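Local coordinates for protein glucose-6-phosphate 1-dehydrogenase (Mycobacterium avium, PDB 4LGV) that probably oxidises glucose 6-phosphate to 6-phosphogluconolactone with a nicotinamide adenine dinucleotide coenzyme, the opening step of the pentose phosphate pathway, at residues I227-D232 with Q253-Q258; V248-Q253 with A339-P344. One frame throughout, in Å; residues are numbered along the deposited sequence.

Interaction 1. Residues I227-D232 with Q253-Q258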
loop_
_atom_site.group_PDB
_atom_site.type_symbol
_atom_site.label_atom_id
_atom_site.label_comp_id
_atom_site.label_asym_id
_atom_site.label_seq_id
_atom_site.Cartn_x
_atom_site.Cartn_y
_atom_site.Cartn_z
ATOM N N ILE A 227 21.585 0.948 -13.911
ATOM C CA ILE A 227 21.492 1.191 -15.337
ATOM C C ILE A 227 22.842 0.900 -15.985
ATOM O O ILE A 227 23.867 1.446 -15.574
ATOM C CB ILE A 227 21.094 2.638 -15.600
ATOM C CG1 ILE A 227 19.654 2.830 -15.118
ATOM C CG2 ILE A 227 21.235 2.941 -17.072
ATOM C CD1 ILE A 227 19.122 4.251 -15.250
ATOM N N THR A 228 22.848 -0.009 -16.934
ATOM C CA THR A 228 24.075 -0.415 -17.612
ATOM C C THR A 228 23.939 -0.128 -19.079
ATOM O O THR A 228 22.991 -0.582 -19.721
ATOM C CB THR A 228 24.337 -1.914 -17.436
ATOM O OG1 THR A 228 24.575 -2.218 -16.057
ATOM C CG2 THR A 228 25.550 -2.343 -18.254
ATOM N N MET A 229 24.878 0.637 -19.622
ATOM C CA MET A 229 24.999 0.790 -21.052
ATOM C C MET A 229 26.387 0.344 -21.507
ATOM O O MET A 229 27.374 1.037 -21.291
ATOM C CB MET A 229 24.805 2.219 -21.493
ATOM C CG MET A 229 25.168 2.291 -22.975
ATOM S SD MET A 229 24.792 3.866 -23.654
ATOM C CE MET A 229 25.169 3.493 -25.354
ATOM N N ALA A 230 26.444 -0.797 -22.177
ATOM C CA ALA A 230 27.708 -1.366 -22.624
ATOM C C ALA A 230 27.780 -1.447 -24.141
ATOM O O ALA A 230 26.806 -1.836 -24.814
ATOM C CB ALA A 230 27.888 -2.736 -22.015
ATOM N N GLU A 231 28.908 -1.041 -24.687
ATOM C CA GLU A 231 29.191 -1.260 -26.119
ATOM C C GLU A 231 30.482 -2.097 -26.213
ATOM O O GLU A 231 31.440 -1.812 -25.528
ATOM C CB GLU A 231 29.330 0.087 -26.846
ATOM C CG GLU A 231 28.030 0.878 -26.886
ATOM C CD GLU A 231 28.174 2.266 -27.469
ATOM O OE1 GLU A 231 29.079 3.011 -27.059
ATOM O OE2 GLU A 231 27.413 2.608 -28.372
ATOM N N ASP A 232 30.466 -3.123 -27.048
ATOM C CA ASP A 232 31.587 -4.056 -27.177
ATOM C C ASP A 232 32.512 -3.634 -28.298
ATOM O O ASP A 232 33.001 -4.466 -29.042
ATOM C CB ASP A 232 31.105 -5.512 -27.385
ATOM C CG ASP A 232 30.191 -5.701 -28.614
ATOM O OD1 ASP A 232 29.739 -4.717 -29.229
ATOM O OD2 ASP A 232 29.924 -6.864 -28.972
ATOM N N GLN A 253 24.343 12.412 -20.194
ATOM C CA GLN A 253 23.640 13.684 -20.077
ATOM C C GLN A 253 22.248 13.658 -20.684
ATOM O O GLN A 253 21.301 14.170 -20.101
ATOM C CB GLN A 253 24.486 14.800 -20.709
ATOM C CG GLN A 253 23.828 16.181 -20.772
ATOM C CD GLN A 253 23.022 16.384 -22.037
ATOM O OE1 GLN A 253 23.477 16.066 -23.117
ATOM N NE2 GLN A 253 21.796 16.892 -21.904
ATOM N N ASN A 254 22.126 13.084 -21.852
ATOM C CA ASN A 254 20.857 13.059 -22.590
ATOM C C ASN A 254 20.266 11.641 -22.583
ATOM O O ASN A 254 19.257 11.400 -21.946
ATOM C CB ASN A 254 21.058 13.589 -24.021
ATOM C CG ASN A 254 19.770 13.985 -24.689
ATOM O OD1 ASN A 254 18.850 14.424 -24.034
ATOM N ND2 ASN A 254 19.693 13.819 -25.999
ATOM N N HIS A 255 20.918 10.700 -23.258
ATOM C CA HIS A 255 20.347 9.354 -23.467
ATOM C C HIS A 255 19.943 8.635 -22.186
ATOM O O HIS A 255 18.760 8.299 -21.998
ATOM C CB HIS A 255 21.337 8.500 -24.266
ATOM C CG HIS A 255 20.853 7.122 -24.604
ATOM N ND1 HIS A 255 19.594 6.874 -25.091
ATOM C CD2 HIS A 255 21.479 5.913 -24.569
ATOM C CE1 HIS A 255 19.447 5.574 -25.306
ATOM N NE2 HIS A 255 20.583 4.970 -25.019
ATOM N N LEU A 256 20.903 8.397 -21.299
ATOM C CA LEU A 256 20.643 7.544 -20.165
ATOM C C LEU A 256 19.769 8.226 -19.133
ATOM O O LEU A 256 18.927 7.581 -18.529
ATOM C CB LEU A 256 21.938 7.026 -19.543
ATOM C CG LEU A 256 22.728 6.048 -20.371
ATOM C CD1 LEU A 256 23.971 5.528 -19.645
ATOM C CD2 LEU A 256 21.881 4.863 -20.780
ATOM N N LEU A 257 19.972 9.523 -18.912
ATOM C CA LEU A 257 19.067 10.256 -18.013
ATOM C C LEU A 257 17.651 10.319 -18.569
ATOM O O LEU A 257 16.682 10.252 -17.823
ATOM C CB LEU A 257 19.606 11.650 -17.734
ATOM C CG LEU A 257 20.805 11.676 -16.767
ATOM C CD1 LEU A 257 21.340 13.093 -16.602
ATOM C CD2 LEU A 257 20.388 11.139 -15.415
ATOM N N GLN A 258 17.511 10.374 -19.872
ATOM C CA GLN A 258 16.163 10.324 -20.474
ATOM C C GLN A 258 15.522 8.942 -20.253
ATOM O O GLN A 258 14.341 8.849 -20.035
ATOM C CB GLN A 258 16.222 10.655 -21.973
ATOM C CG GLN A 258 16.451 12.143 -22.253
ATOM C CD GLN A 258 15.161 12.913 -22.401
ATOM O OE1 GLN A 258 14.171 12.407 -22.960
ATOM N NE2 GLN A 258 15.155 14.153 -21.920
#

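Interaction 2. Residues V248-Q253 with A339-P344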
loop_
_atom_site.group_PDB
_atom_site.type_symbol
_atom_site.label_atom_id
_atom_site.label_comp_id
_atom_site.label_asym_id
_atom_site.label_seq_id
_atom_site.Cartn_x
_atom_site.Cartn_y
_atom_site.Cartn_z
ATOM N N VAL A 248 30.465 10.657 -20.428
ATOM C CA VAL A 248 29.416 11.448 -19.744
ATOM C C VAL A 248 28.614 12.303 -20.732
ATOM O O VAL A 248 27.358 12.220 -20.766
ATOM C CB VAL A 248 29.973 12.315 -18.624
ATOM C CG1 VAL A 248 28.903 13.218 -18.035
ATOM C CG2 VAL A 248 30.516 11.431 -17.533
ATOM N N ARG A 249 29.297 13.099 -21.546
ATOM C CA ARG A 249 28.578 13.968 -22.493
ATOM C C ARG A 249 27.928 13.176 -23.607
ATOM O O ARG A 249 26.905 13.578 -24.159
ATOM C CB ARG A 249 29.510 14.994 -23.123
ATOM C CG ARG A 249 30.028 16.063 -22.156
ATOM C CD ARG A 249 30.857 17.067 -22.927
ATOM N NE ARG A 249 31.448 18.075 -22.057
ATOM C CZ ARG A 249 32.619 17.955 -21.445
ATOM N NH1 ARG A 249 33.369 16.864 -21.607
ATOM N NH2 ARG A 249 33.050 18.933 -20.665
ATOM N N ASP A 250 28.549 12.056 -23.953
ATOM C CA ASP A 250 28.134 11.279 -25.110
ATOM C C ASP A 250 26.834 10.527 -24.847
ATOM O O ASP A 250 25.956 10.556 -25.667
ATOM C CB ASP A 250 29.240 10.297 -25.507
ATOM C CG ASP A 250 28.954 9.595 -26.799
ATOM O OD1 ASP A 250 28.468 10.260 -27.738
ATOM O OD2 ASP A 250 29.237 8.373 -26.896
ATOM N N VAL A 251 26.741 9.837 -23.713
ATOM C CA VAL A 251 25.586 8.940 -23.412
ATOM C C VAL A 251 24.799 9.228 -22.136
ATOM O O VAL A 251 23.605 8.888 -22.041
ATOM C CB VAL A 251 26.000 7.442 -23.396
ATOM C CG1 VAL A 251 26.573 7.014 -24.726
ATOM C CG2 VAL A 251 27.061 7.175 -22.337
ATOM N N VAL A 252 25.426 9.861 -21.162
ATOM C CA VAL A 252 24.775 10.051 -19.870
ATOM C C VAL A 252 23.820 11.248 -19.831
ATOM O O VAL A 252 22.641 11.093 -19.473
ATOM C CB VAL A 252 25.798 10.146 -18.724
ATOM C CG1 VAL A 252 25.102 10.397 -17.390
ATOM C CG2 VAL A 252 26.582 8.856 -18.617
ATOM N N GLN A 253 24.343 12.412 -20.194
ATOM C CA GLN A 253 23.640 13.684 -20.077
ATOM C C GLN A 253 22.248 13.658 -20.684
ATOM O O GLN A 253 21.301 14.170 -20.101
ATOM C CB GLN A 253 24.486 14.800 -20.709
ATOM C CG GLN A 253 23.828 16.181 -20.772
ATOM C CD GLN A 253 23.022 16.384 -22.037
ATOM O OE1 GLN A 253 23.477 16.066 -23.117
ATOM N NE2 GLN A 253 21.796 16.892 -21.904
ATOM N N ALA A 339 28.316 3.221 -17.926
ATOM C CA ALA A 339 28.324 3.274 -19.387
ATOM C C ALA A 339 29.766 3.261 -19.886
ATOM O O ALA A 339 30.627 3.913 -19.314
ATOM C CB ALA A 339 27.620 4.509 -19.858
ATOM N N GLY A 340 30.037 2.524 -20.952
ATOM C CA GLY A 340 31.372 2.521 -21.488
ATOM C C GLY A 340 31.640 1.800 -22.778
ATOM O O GLY A 340 30.908 0.903 -23.167
ATOM N N LYS A 341 32.728 2.222 -23.423
ATOM C CA LYS A 341 33.251 1.608 -24.647
ATOM C C LYS A 341 34.124 0.405 -24.326
ATOM O O LYS A 341 34.719 0.316 -23.255
ATOM C CB LYS A 341 34.106 2.615 -25.419
ATOM C CG LYS A 341 33.356 3.875 -25.811
ATOM C CD LYS A 341 32.373 3.612 -26.954
ATOM C CE LYS A 341 31.768 4.909 -27.428
ATOM N NZ LYS A 341 30.751 4.688 -28.466
ATOM N N ALA A 342 34.194 -0.508 -25.280
ATOM C CA ALA A 342 35.054 -1.682 -25.186
ATOM C C ALA A 342 34.728 -2.519 -23.941
ATOM O O ALA A 342 35.624 -2.980 -23.216
ATOM C CB ALA A 342 36.529 -1.277 -25.208
ATOM N N LEU A 343 33.440 -2.739 -23.715
ATOM C CA LEU A 343 32.994 -3.624 -22.648
ATOM C C LEU A 343 32.678 -4.974 -23.286
ATOM O O LEU A 343 32.703 -5.087 -24.509
ATOM C CB LEU A 343 31.792 -2.989 -21.933
ATOM C CG LEU A 343 32.128 -1.723 -21.145
ATOM C CD1 LEU A 343 30.979 -1.315 -20.224
ATOM C CD2 LEU A 343 33.402 -1.842 -20.309
ATOM N N PRO A 344 32.324 -5.987 -22.480
ATOM C CA PRO A 344 32.193 -7.321 -23.055
ATOM C C PRO A 344 31.036 -7.555 -24.007
ATOM O O PRO A 344 31.095 -8.491 -24.808
ATOM C CB PRO A 344 32.023 -8.224 -21.831
ATOM C CG PRO A 344 32.599 -7.445 -20.706
ATOM C CD PRO A 344 32.218 -6.022 -21.016
HETATM O O HOH W 1 29.474 6.916 -29.185
#

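Interaction 1. Residues I227-D232 with Q253-Q258
I227 and M229 on the strand face L256 and H255 on the helix, the axes of strand 227-230 and helix 253-258 approaching to 10.3 Å with their N-to-C directions 136° apart, and the nearest alpha carbons being those of I227 and L256, 8.0 Å from each other. L256 carries most of the apolar contact, reaching both strand residues. Its forked end straddles the root of the methionine: M229 CB is 3.9 Å from L256 CD1 and 4.0 Å from L256 CD2, while CD2 also comes within 4.2 Å of I227 CG2. One leucine thus spans two strand residues whose side chains leave the same face of the sheet, T228 between them turning the other way. That face belongs to the large mixed beta sheet of the C-terminal domain of glucose-6-phosphate dehydrogenases, and helix 246-264 is packed against it; L337 and A339 of the adjacent strand 335-340 also touch L256. Farther along, the contact changes character. With CG turned away from the backbone N (chi1 171°) and the chain extended beyond it, M229 carries its sulfur past L256 to H255, crossing that side chain at about a right angle. The sulfur meets the ring at its rim: M229 SD is 4.0 Å from H255 CD2 and 5.1 Å from the ring centroid, 89° off the ring normal, an edge-on sulfur-aromatic contact. The imidazole is also held by a hydrogen bond between its ND1 and Q198 NE2 and by the ring of F194, which lies nearly parallel to it. F194 and Q198 follow strand 188-191, the last of the parallel sheet in the nucleotide-binding domain, and F194 touches M229 as well.

Interaction 2. Residues V248-Q253 with A339-P344
K341 NZ is held by two partners, a salt bridge to E231 OE1 and a water that accepts a hydrogen bond from the ammonium group, its oxygen 2.7 Å from K341 NZ. The same water donates to D250 OD2, also at 2.7 Å, and so joins the loop after strand 335-340 to helix 246-264. Directly, K341 NZ and D250 OD2 stand 4.3 Å apart, too far for a direct salt bridge, though their charges attract. The lysine bends at its first two side-chain torsions (chi1 -59°, chi2 -73°) and runs extended from there, which brings its amine round toward the D250 carboxylate on the helix although its beta carbon does not point there. Beside this polar bridge lies a small apolar touch, V251 CG2 against A339 CB at 3.7 Å, where the strand ends on the helix-facing side of the mixed sheet. M229 of the neighbouring strand adjoins both residues. The helix is widened into a pi-type turn here: Q253 N bonds to V248 O at 3.1 Å, and the bond from V252 N to that oxygen is weak. With D250 and K341 both partly exposed, the polar link passes through water, whereas the direct ionic hold on the lysine comes from E231, in the loop just after strand 222-230, and not from the helix.

In the fold
Both interactions lay helix 246-264 on neighbouring strands of one mixed sheet, 222-230 in interaction 1 and 335-340 in interaction 2, and they share Q253 in the widened part of the helix. Their centres lie about 6 Å apart. Interaction 1 is fully buried, made of aliphatic groups, a thioether and an imidazole edge; interaction 2 is partly buried, with less surface enclosed and a water-bridged charged pair near one apolar touch. The chemistry thus turns from apolar to ionic toward the more open end, where E231 and K341 join the two strand-side segments, while the probable hydrogen bond from L256 N to V251 O continues the helix from one contact into the other.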